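Local coordinates for protein putative cytochrome P450 120 (Synechocystis sp., PDB 2VE3) that binds heme and retinoic acid and, as a member of the cytochrome P450 family, probably acts as a monooxygenase, at residues Q291-E296 and A405-Q410. Numbering follows the deposited sequence.
Sequences QELTAE and ATRLIQ
The guanidinium of Arg407 is a flat plate sandwiched between Leu293 and Gln291. Leu293 CD1 sits over the centre of one face, 3.5 Å from Arg407 CZ, while Gln291 NE2 lies over the opposite face, offset toward the rim and 3.8 Å from Arg407 NH1, in packing contact without a bond, the amide plane turned 47° from the guanidinium. The edges are polar: Arg407 NH2 donates to the backbone Gln291 O (2.7 Å), which lies almost exactly in the guanidinium plane, and Arg407 NH1 donates to Gln410 OE1 (2.6 Å), one turn further along its own helix. These bonds on different nitrogens help to fix the rotation of the plate, a worked example of how a buried arginine is fixed in orientation. Its NH2 also forms a salt bridge with Asp125, which probably balances the charge, and helix 121-137 packs on the side chain through Gln129 and Leu132. Leu293 reaches across because CG stands anti to its backbone N (chi1 -171°), which sends the branch toward the helix; there CD1 also meets Thr406 CG2 at 3.8 Å. The hydroxyl of Thr406 turns instead to Lys402 O. A leucine in place of Arg407 would probably leave Gln291 O without this donor, Asp125 without its positive mate and Gln410 freer to turn. Part hydrogen bond and part packing, the contact is a structural tie away from the heme and retinoic acid pockets: it joins helix 394-411, the L helix of the P450 fold just after the probable heme ligand Cys391, to the loop leading into helix 295-298.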
loop_
_atom_site.group_PDB
_atom_site.type_symbol
_atom_site.label_atom_id
_atom_site.label_comp_id
_atom_site.label_asym_id
_atom_site.label_seq_id
_atom_site.Cartn_x
_atom_site.Cartn_y
_atom_site.Cartn_z
ATOM N N GLN A 291 -13.948 -2.197 -26.414
ATOM C CA GLN A 291 -12.579 -2.288 -25.934
ATOM C C GLN A 291 -12.033 -0.866 -25.826
ATOM O O GLN A 291 -11.108 -0.603 -25.054
ATOM C CB GLN A 291 -11.714 -3.194 -26.815
ATOM C CG GLN A 291 -11.344 -4.517 -26.132
ATOM C CD GLN A 291 -12.551 -5.267 -25.570
ATOM O OE1 GLN A 291 -13.265 -5.955 -26.300
ATOM N NE2 GLN A 291 -12.771 -5.143 -24.265
ATOM N N GLU A 292 -12.642 0.041 -26.592
ATOM C CA GLU A 292 -12.342 1.472 -26.535
ATOM C C GLU A 292 -12.517 2.021 -25.116
ATOM O O GLU A 292 -13.642 2.251 -24.653
ATOM C CB GLU A 292 -13.220 2.239 -27.521
ATOM N N LEU A 293 -11.383 2.206 -24.437
ATOM C CA LEU A 293 -11.337 2.764 -23.087
ATOM C C LEU A 293 -10.086 3.640 -22.939
ATOM O O LEU A 293 -8.959 3.132 -22.966
ATOM C CB LEU A 293 -11.340 1.636 -22.041
ATOM C CG LEU A 293 -11.510 1.969 -20.549
ATOM C CD1 LEU A 293 -11.730 0.705 -19.728
ATOM C CD2 LEU A 293 -10.338 2.765 -19.989
ATOM N N THR A 294 -10.293 4.947 -22.785
ATOM C CA THR A 294 -9.196 5.912 -22.646
ATOM C C THR A 294 -9.059 6.450 -21.229
ATOM O O THR A 294 -9.918 6.227 -20.384
ATOM C CB THR A 294 -9.372 7.124 -23.590
ATOM O OG1 THR A 294 -10.766 7.357 -23.813
ATOM C CG2 THR A 294 -8.676 6.878 -24.921
ATOM N N ALA A 295 -7.970 7.174 -20.990
ATOM C CA ALA A 295 -7.725 7.846 -19.720
ATOM C C ALA A 295 -8.809 8.869 -19.383
ATOM O O ALA A 295 -9.109 9.097 -18.211
ATOM C CB ALA A 295 -6.353 8.506 -19.736
ATOM N N GLU A 296 -9.389 9.486 -20.409
ATOM C CA GLU A 296 -10.439 10.479 -20.196
ATOM C C GLU A 296 -11.785 9.802 -19.887
ATOM O O GLU A 296 -12.654 10.405 -19.260
ATOM C CB GLU A 296 -10.544 11.454 -21.386
ATOM C CG GLU A 296 -9.185 11.983 -21.945
ATOM C CD GLU A 296 -8.215 12.507 -20.867
ATOM O OE1 GLU A 296 -7.287 11.751 -20.480
ATOM O OE2 GLU A 296 -8.381 13.663 -20.402
ATOM N N ALA A 405 -11.521 -2.301 -11.790
ATOM C CA ALA A 405 -12.898 -2.237 -11.359
ATOM C C ALA A 405 -13.802 -2.162 -12.588
ATOM O O ALA A 405 -14.821 -2.866 -12.659
ATOM C CB ALA A 405 -13.105 -1.024 -10.470
ATOM N N THR A 406 -13.391 -1.339 -13.552
ATOM C CA THR A 406 -14.159 -1.077 -14.760
ATOM C C THR A 406 -14.252 -2.308 -15.651
ATOM O O THR A 406 -15.340 -2.737 -16.003
ATOM C CB THR A 406 -13.596 0.157 -15.536
ATOM O OG1 THR A 406 -13.817 1.349 -14.773
ATOM C CG2 THR A 406 -14.265 0.311 -16.901
ATOM N N ARG A 407 -13.111 -2.883 -16.005
ATOM C CA ARG A 407 -13.099 -4.080 -16.856
ATOM C C ARG A 407 -13.757 -5.304 -16.235
ATOM O O ARG A 407 -14.351 -6.117 -16.950
ATOM C CB ARG A 407 -11.684 -4.420 -17.298
ATOM C CG ARG A 407 -11.090 -3.424 -18.259
ATOM C CD ARG A 407 -11.938 -3.264 -19.501
ATOM N NE ARG A 407 -11.146 -2.701 -20.584
ATOM C CZ ARG A 407 -11.633 -2.219 -21.723
ATOM N NH1 ARG A 407 -12.943 -2.201 -21.940
ATOM N NH2 ARG A 407 -10.791 -1.732 -22.638
ATOM N N LEU A 408 -13.644 -5.445 -14.915
ATOM C CA LEU A 408 -14.233 -6.580 -14.223
ATOM C C LEU A 408 -15.757 -6.477 -14.188
ATOM O O LEU A 408 -16.452 -7.448 -14.482
ATOM C CB LEU A 408 -13.671 -6.721 -12.804
ATOM C CG LEU A 408 -14.322 -7.802 -11.923
ATOM C CD1 LEU A 408 -14.129 -9.205 -12.479
ATOM C CD2 LEU A 408 -13.834 -7.714 -10.474
ATOM N N ILE A 409 -16.270 -5.302 -13.839
ATOM C CA ILE A 409 -17.716 -5.115 -13.748
ATOM C C ILE A 409 -18.409 -5.106 -15.124
ATOM O O ILE A 409 -19.511 -5.633 -15.270
ATOM C CB ILE A 409 -18.088 -3.901 -12.847
ATOM C CG1 ILE A 409 -17.858 -4.283 -11.382
ATOM C CG2 ILE A 409 -19.554 -3.474 -13.060
ATOM C CD1 ILE A 409 -18.069 -3.172 -10.374
ATOM N N GLN A 410 -17.760 -4.529 -16.138
ATOM C CA GLN A 410 -18.352 -4.518 -17.487
ATOM C C GLN A 410 -18.512 -5.921 -18.091
ATOM O O GLN A 410 -19.462 -6.179 -18.838
ATOM C CB GLN A 410 -17.619 -3.554 -18.437
ATOM C CG GLN A 410 -16.340 -4.084 -19.055
ATOM C CD GLN A 410 -15.856 -3.258 -20.240
ATOM O OE1 GLN A 410 -14.846 -2.562 -20.149
ATOM N NE2 GLN A 410 -16.570 -3.338 -21.360
#